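Local coordinates for type 4 fimbrial biogenesis protein PilF (Pseudomonas aeruginosa, PDB 2HO1) that helps assemble the type IV pilus by bringing the secretin PilQ to the outer membrane and promoting its multimerization through tetratricopeptide repeats, at residues E93-L98 / Q118-E123; R106-Y111 / L129-D134. All coordinates share one frame; numbering follows the deposited sequence.

In the fold
Both contacts use helix 121-131, near its two ends, and their centres lie about 11 Å apart. Contact 1 is a surface contact: charged side chains from helix 87-100 in TPR 2 and from the start of helix 121-131 in TPR 3 meet across a wide backbone gap. Contact 2 is buried and apolar, and it closes the two helices of TPR 3, 105-117 and 121-131, on each other. Tyr111 of helix 105-117 ties the two together: its ring meets that of Tyr94 and packs on Leu98, and its hydroxyl bonds Asp91, the acid that also holds both arginines of contact 1.

Contact 1: E93-L98 / Q118-E123; sequences EYRKAL and QKRYEE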
loop_
_atom_site.group_PDB
_atom_site.type_symbol
_atom_site.label_atom_id
_atom_site.label_comp_id
_atom_site.label_asym_id
_atom_site.label_seq_id
_atom_site.Cartn_x
_atom_site.Cartn_y
_atom_site.Cartn_z
ATOM N N GLU A 93 14.432 1.366 -18.528
ATOM C CA GLU A 93 15.052 2.487 -17.839
ATOM C C GLU A 93 14.407 2.698 -16.468
ATOM O O GLU A 93 15.083 3.061 -15.519
ATOM C CB GLU A 93 14.957 3.747 -18.681
ATOM C CG GLU A 93 15.970 3.804 -19.838
ATOM C CD GLU A 93 17.416 3.647 -19.371
ATOM O OE1 GLU A 93 17.828 4.319 -18.393
ATOM O OE2 GLU A 93 18.156 2.856 -19.994
ATOM N N TYR A 94 13.091 2.508 -16.379
ATOM C CA TYR A 94 12.410 2.595 -15.098
ATOM C C TYR A 94 12.967 1.558 -14.134
ATOM O O TYR A 94 13.187 1.847 -12.963
ATOM C CB TYR A 94 10.900 2.427 -15.267
ATOM C CG TYR A 94 10.154 3.723 -15.499
ATOM C CD1 TYR A 94 10.334 4.811 -14.657
ATOM C CD2 TYR A 94 9.269 3.857 -16.558
ATOM C CE1 TYR A 94 9.656 5.993 -14.865
ATOM C CE2 TYR A 94 8.586 5.035 -16.773
ATOM C CZ TYR A 94 8.782 6.101 -15.923
ATOM O OH TYR A 94 8.103 7.275 -16.133
ATOM N N ARG A 95 13.226 0.354 -14.629
ATOM C CA ARG A 95 13.777 -0.686 -13.776
ATOM C C ARG A 95 15.212 -0.399 -13.365
ATOM O O ARG A 95 15.594 -0.699 -12.240
ATOM C CB ARG A 95 13.676 -2.059 -14.450
ATOM C CG ARG A 95 12.261 -2.564 -14.560
ATOM C CD ARG A 95 12.305 -3.977 -15.074
ATOM N NE ARG A 95 11.056 -4.484 -15.614
ATOM C CZ ARG A 95 10.009 -4.891 -14.894
ATOM N NH1 ARG A 95 10.035 -4.836 -13.559
ATOM N NH2 ARG A 95 8.950 -5.412 -15.514
ATOM N N LYS A 96 16.012 0.175 -14.261
ATOM C CA LYS A 96 17.391 0.491 -13.905
ATOM C C LYS A 96 17.405 1.592 -12.850
ATOM O O LYS A 96 18.243 1.588 -11.969
ATOM C CB LYS A 96 18.215 0.947 -15.122
ATOM C CG LYS A 96 18.492 -0.178 -16.146
ATOM C CD LYS A 96 19.395 0.322 -17.260
ATOM C CE LYS A 96 19.717 -0.780 -18.257
ATOM N NZ LYS A 96 20.622 -0.244 -19.320
ATOM N N ALA A 97 16.479 2.535 -12.961
ATOM C CA ALA A 97 16.370 3.637 -12.014
ATOM C C ALA A 97 16.043 3.083 -10.610
ATOM O O ALA A 97 16.613 3.522 -9.619
ATOM C CB ALA A 97 15.293 4.580 -12.479
ATOM N N LEU A 98 15.147 2.105 -10.544
ATOM C CA LEU A 98 14.767 1.476 -9.288
ATOM C C LEU A 98 15.757 0.426 -8.750
ATOM O O LEU A 98 15.639 -0.004 -7.614
ATOM C CB LEU A 98 13.398 0.829 -9.437
ATOM C CG LEU A 98 12.325 1.872 -9.734
ATOM C CD1 LEU A 98 11.051 1.159 -10.148
ATOM C CD2 LEU A 98 12.102 2.764 -8.472
ATOM N N GLN A 118 0.110 1.481 -19.817
ATOM C CA GLN A 118 0.367 0.255 -20.558
ATOM C C GLN A 118 -0.635 -0.835 -20.224
ATOM O O GLN A 118 -0.518 -1.946 -20.696
ATOM C CB GLN A 118 1.753 -0.257 -20.223
ATOM C CG GLN A 118 2.837 0.693 -20.612
ATOM C CD GLN A 118 2.977 0.773 -22.088
ATOM O OE1 GLN A 118 3.162 -0.264 -22.753
ATOM N NE2 GLN A 118 2.895 1.993 -22.633
ATOM N N LYS A 119 -1.588 -0.519 -19.364
ATOM C CA LYS A 119 -2.632 -1.456 -18.950
ATOM C C LYS A 119 -2.126 -2.657 -18.151
ATOM O O LYS A 119 -2.749 -3.698 -18.124
ATOM C CB LYS A 119 -3.453 -1.873 -20.181
ATOM C CG LYS A 119 -3.838 -0.627 -21.019
ATOM C CD LYS A 119 -5.057 -0.809 -21.939
ATOM C CE LYS A 119 -5.224 0.418 -22.876
ATOM N NZ LYS A 119 -5.367 1.752 -22.167
ATOM N N ARG A 120 -0.985 -2.485 -17.489
ATOM C CA ARG A 120 -0.397 -3.529 -16.660
ATOM C C ARG A 120 -0.803 -3.162 -15.232
ATOM O O ARG A 120 0.036 -2.872 -14.395
ATOM C CB ARG A 120 1.129 -3.528 -16.812
ATOM C CG ARG A 120 1.613 -4.055 -18.196
ATOM C CD ARG A 120 3.044 -3.692 -18.527
ATOM N NE ARG A 120 4.015 -4.272 -17.600
ATOM C CZ ARG A 120 5.307 -3.973 -17.619
ATOM N NH1 ARG A 120 5.776 -3.124 -18.527
ATOM N NH2 ARG A 120 6.120 -4.445 -16.685
ATOM N N TYR A 121 -2.101 -3.212 -14.975
ATOM C CA TYR A 121 -2.671 -2.821 -13.692
ATOM C C TYR A 121 -2.140 -3.486 -12.437
ATOM O O TYR A 121 -1.905 -2.811 -11.427
ATOM C CB TYR A 121 -4.171 -2.978 -13.773
ATOM C CG TYR A 121 -4.727 -2.290 -14.989
ATOM C CD1 TYR A 121 -4.481 -0.940 -15.211
ATOM C CD2 TYR A 121 -5.524 -2.991 -15.919
ATOM C CE1 TYR A 121 -5.014 -0.288 -16.321
ATOM C CE2 TYR A 121 -6.064 -2.351 -17.033
ATOM C CZ TYR A 121 -5.807 -1.002 -17.233
ATOM O OH TYR A 121 -6.305 -0.356 -18.341
ATOM N N GLU A 122 -1.951 -4.797 -12.469
ATOM C CA GLU A 122 -1.433 -5.465 -11.281
ATOM C C GLU A 122 -0.066 -4.902 -10.918
ATOM O O GLU A 122 0.213 -4.602 -9.762
ATOM C CB GLU A 122 -1.338 -6.965 -11.497
ATOM N N GLU A 123 0.792 -4.749 -11.907
ATOM C CA GLU A 123 2.112 -4.230 -11.633
ATOM C C GLU A 123 2.077 -2.753 -11.240
ATOM O O GLU A 123 2.842 -2.344 -10.385
ATOM C CB GLU A 123 3.032 -4.447 -12.841
ATOM C CG GLU A 123 3.309 -5.924 -13.159
ATOM C CD GLU A 123 3.885 -6.090 -14.565
ATOM O OE1 GLU A 123 3.106 -6.146 -15.527
ATOM O OE2 GLU A 123 5.110 -6.126 -14.715
HETATM O O HOH W 1 7.210 -6.748 -12.860
#
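Arg95, on helix 87-100, reaches across to Arg120 and Glu123 with a single atom, NH2. Ionic contacts dominate. Within segment 118-123, Arg120 grips Glu123 side-on: NE bonds OE1 at 2.9 Å, while Arg120 NH2 bonds Glu123 OE2 at 2.8 Å, both nearly straight. The two oxygens lie in the guanidinium plane of Arg120, yet each is met from above the carboxylate plane. Across the segments, Arg95 NH2 adds a long salt bridge to Glu123 OE2 at 4.0 Å, and a water O donates to Glu123 OE2 at 2.9 Å and weakly accepts from Arg95 NH2. This network joins TPR 2 to TPR 3 at the surface, where Arg120 is the N-cap residue of helix 121-131, just after the Schellman motif at Lys119. Like charges also meet: the NH2 atoms of Arg95 and Arg120 stand 3.2 Å apart, Arg95 NH2 lying in the plane of the Arg120 guanidinium at its edge. Both arginines gather round carboxylates: Glu123 OE2 pairs with both NH2 atoms, and Asp91 forms a salt bridge with each arginine. Arg95 spans the gap because its chain runs extended from CG to NE (chi2 -173°, chi3 -162°), whereas Arg120 bends at chi3.

Contact 2: R106-Y111 / L129-D134; sequences RVLNNY and LEASQD
Leu108 and Ala131 mark the closest approach of the backbones, their CA atoms 5.4 Å apart. Segment 106-111 is helical throughout, within helix 105-117. Segment 129-134 lies at the C-terminal part of helix 121-131 and includes a type I turn from Ala131 to Asp134. The short separation goes with a small residue on one side: the methyl of Ala131 meets CB of Leu108 between the two backbones.

That methyl points at the facing helix and lies against Leu108, with CB to CB at 3.7 Å; it also touches the backbone N of Asn109 at 4.2 Å. With CG anti to its own carbonyl carbon (chi1 -78°) and chi2 extended (167°), Leu108 brings CD1 to 3.8 Å from the backbone N of Ala131 and onto the aliphatic part of Glu130. There Leu108 CD1 meets Glu130 CG at 3.3 Å, a tight fit. Only the methylenes of Glu130 take part: the chain bends at chi2 (69°) and leads the carboxylate away to the second subunit, where OE1 bonds the hydroxyl of Tyr125 of that chain. Asn109 meets Ala131 through its backbone; its side chain turns to the next helix, 140-153, where OD1 takes a hydrogen bond from Asn146 ND2. Val143 of that helix packs on both Asn109 and Ala131, so helix 140-153 also packs on this junction.

Two consecutive antiparallel helices packed closely through a small alanine of the second are characteristic of the TPR helical hairpin, here helices A and B of TPR 3 in the superhelix.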
loop_
_atom_site.group_PDB
_atom_site.type_symbol
_atom_site.label_atom_id
_atom_site.label_comp_id
_atom_site.label_asym_id
_atom_site.label_seq_id
_atom_site.Cartn_x
_atom_site.Cartn_y
_atom_site.Cartn_z
ATOM N N ARG A 106 9.160 8.965 -5.954
ATOM C CA ARG A 106 8.914 9.730 -7.153
ATOM C C ARG A 106 8.991 8.813 -8.391
ATOM O O ARG A 106 8.111 8.837 -9.250
ATOM C CB ARG A 106 9.950 10.864 -7.271
ATOM C CG ARG A 106 9.706 11.801 -8.449
ATOM C CD ARG A 106 10.823 12.872 -8.554
ATOM N NE ARG A 106 12.068 12.251 -8.980
ATOM C CZ ARG A 106 12.335 11.943 -10.250
ATOM N NH1 ARG A 106 11.451 12.242 -11.213
ATOM N NH2 ARG A 106 13.488 11.361 -10.568
ATOM N N VAL A 107 10.044 8.004 -8.451
ATOM C CA VAL A 107 10.263 7.116 -9.571
ATOM C C VAL A 107 9.270 5.963 -9.544
ATOM O O VAL A 107 8.763 5.567 -10.603
ATOM C CB VAL A 107 11.709 6.618 -9.568
ATOM C CG1 VAL A 107 11.931 5.595 -10.679
ATOM C CG2 VAL A 107 12.638 7.823 -9.749
ATOM N N LEU A 108 8.956 5.454 -8.352
ATOM C CA LEU A 108 7.957 4.397 -8.257
ATOM C C LEU A 108 6.628 4.949 -8.774
ATOM O O LEU A 108 5.873 4.244 -9.445
ATOM C CB LEU A 108 7.786 3.920 -6.816
ATOM C CG LEU A 108 8.885 2.971 -6.294
ATOM C CD1 LEU A 108 8.762 2.845 -4.754
ATOM C CD2 LEU A 108 8.752 1.571 -6.982
ATOM N N ASN A 109 6.337 6.210 -8.489
ATOM C CA ASN A 109 5.063 6.763 -8.929
ATOM C C ASN A 109 5.047 6.995 -10.442
ATOM O O ASN A 109 4.061 6.703 -11.077
ATOM C CB ASN A 109 4.733 8.061 -8.172
ATOM C CG ASN A 109 3.379 8.633 -8.573
ATOM O OD1 ASN A 109 2.349 7.958 -8.495
ATOM N ND2 ASN A 109 3.375 9.873 -8.999
ATOM N N ASN A 110 6.144 7.513 -11.008
ATOM C CA ASN A 110 6.226 7.718 -12.446
ATOM C C ASN A 110 6.114 6.352 -13.164
ATOM O O ASN A 110 5.431 6.234 -14.186
ATOM C CB ASN A 110 7.556 8.371 -12.824
ATOM C CG ASN A 110 7.623 9.863 -12.425
ATOM O OD1 ASN A 110 6.609 10.479 -12.149
ATOM N ND2 ASN A 110 8.817 10.428 -12.413
ATOM N N TYR A 111 6.798 5.335 -12.640
ATOM C CA TYR A 111 6.742 4.012 -13.242
ATOM C C TYR A 111 5.324 3.403 -13.140
ATOM O O TYR A 111 4.791 2.857 -14.128
ATOM C CB TYR A 111 7.813 3.101 -12.610
ATOM C CG TYR A 111 7.963 1.702 -13.240
ATOM C CD1 TYR A 111 7.688 1.475 -14.607
ATOM C CD2 TYR A 111 8.444 0.628 -12.481
ATOM C CE1 TYR A 111 7.899 0.208 -15.185
ATOM C CE2 TYR A 111 8.664 -0.634 -13.048
ATOM C CZ TYR A 111 8.384 -0.839 -14.406
ATOM O OH TYR A 111 8.526 -2.114 -14.934
ATOM N N LEU A 129 1.718 0.939 -4.462
ATOM C CA LEU A 129 1.603 0.585 -3.049
ATOM C C LEU A 129 2.961 0.823 -2.367
ATOM O O LEU A 129 3.031 1.272 -1.220
ATOM C CB LEU A 129 1.218 -0.888 -2.877
ATOM C CG LEU A 129 -0.245 -1.258 -3.099
ATOM C CD1 LEU A 129 -0.461 -2.745 -2.820
ATOM C CD2 LEU A 129 -1.105 -0.428 -2.173
ATOM N N GLU A 130 4.054 0.516 -3.064
ATOM C CA GLU A 130 5.355 0.732 -2.453
ATOM C C GLU A 130 5.624 2.256 -2.384
ATOM O O GLU A 130 6.164 2.763 -1.398
ATOM C CB GLU A 130 6.456 -0.002 -3.240
ATOM C CG GLU A 130 7.867 0.306 -2.762
ATOM C CD GLU A 130 8.204 -0.267 -1.368
ATOM O OE1 GLU A 130 8.249 -1.518 -1.207
ATOM O OE2 GLU A 130 8.426 0.559 -0.432
ATOM N N ALA A 131 5.210 2.982 -3.410
ATOM C CA ALA A 131 5.410 4.435 -3.444
ATOM C C ALA A 131 4.697 5.125 -2.296
ATOM O O ALA A 131 5.197 6.083 -1.742
ATOM C CB ALA A 131 4.894 5.005 -4.739
ATOM N N SER A 132 3.517 4.645 -1.958
ATOM C CA SER A 132 2.720 5.264 -0.915
ATOM C C SER A 132 3.359 5.268 0.473
ATOM O O SER A 132 2.939 6.022 1.350
ATOM C CB SER A 132 1.333 4.590 -0.858
ATOM O OG SER A 132 1.361 3.372 -0.139
ATOM N N GLN A 133 4.377 4.430 0.668
ATOM C CA GLN A 133 5.048 4.327 1.944
ATOM C C GLN A 133 5.946 5.508 2.345
ATOM O O GLN A 133 6.246 5.655 3.535
ATOM C CB GLN A 133 5.834 3.017 2.001
ATOM C CG GLN A 133 4.909 1.797 1.981
ATOM C CD GLN A 133 3.820 1.902 3.058
ATOM O OE1 GLN A 133 4.094 1.762 4.233
ATOM N NE2 GLN A 133 2.586 2.189 2.642
ATOM N N ASP A 134 6.396 6.318 1.386
ATOM C CA ASP A 134 7.227 7.496 1.718
ATOM C C ASP A 134 6.239 8.594 2.035
ATOM O O ASP A 134 5.721 9.264 1.125
ATOM C CB ASP A 134 8.083 7.925 0.531
ATOM C CG ASP A 134 8.965 9.131 0.860
ATOM O OD1 ASP A 134 8.868 9.668 2.007
ATOM O OD2 ASP A 134 9.737 9.544 -0.031
#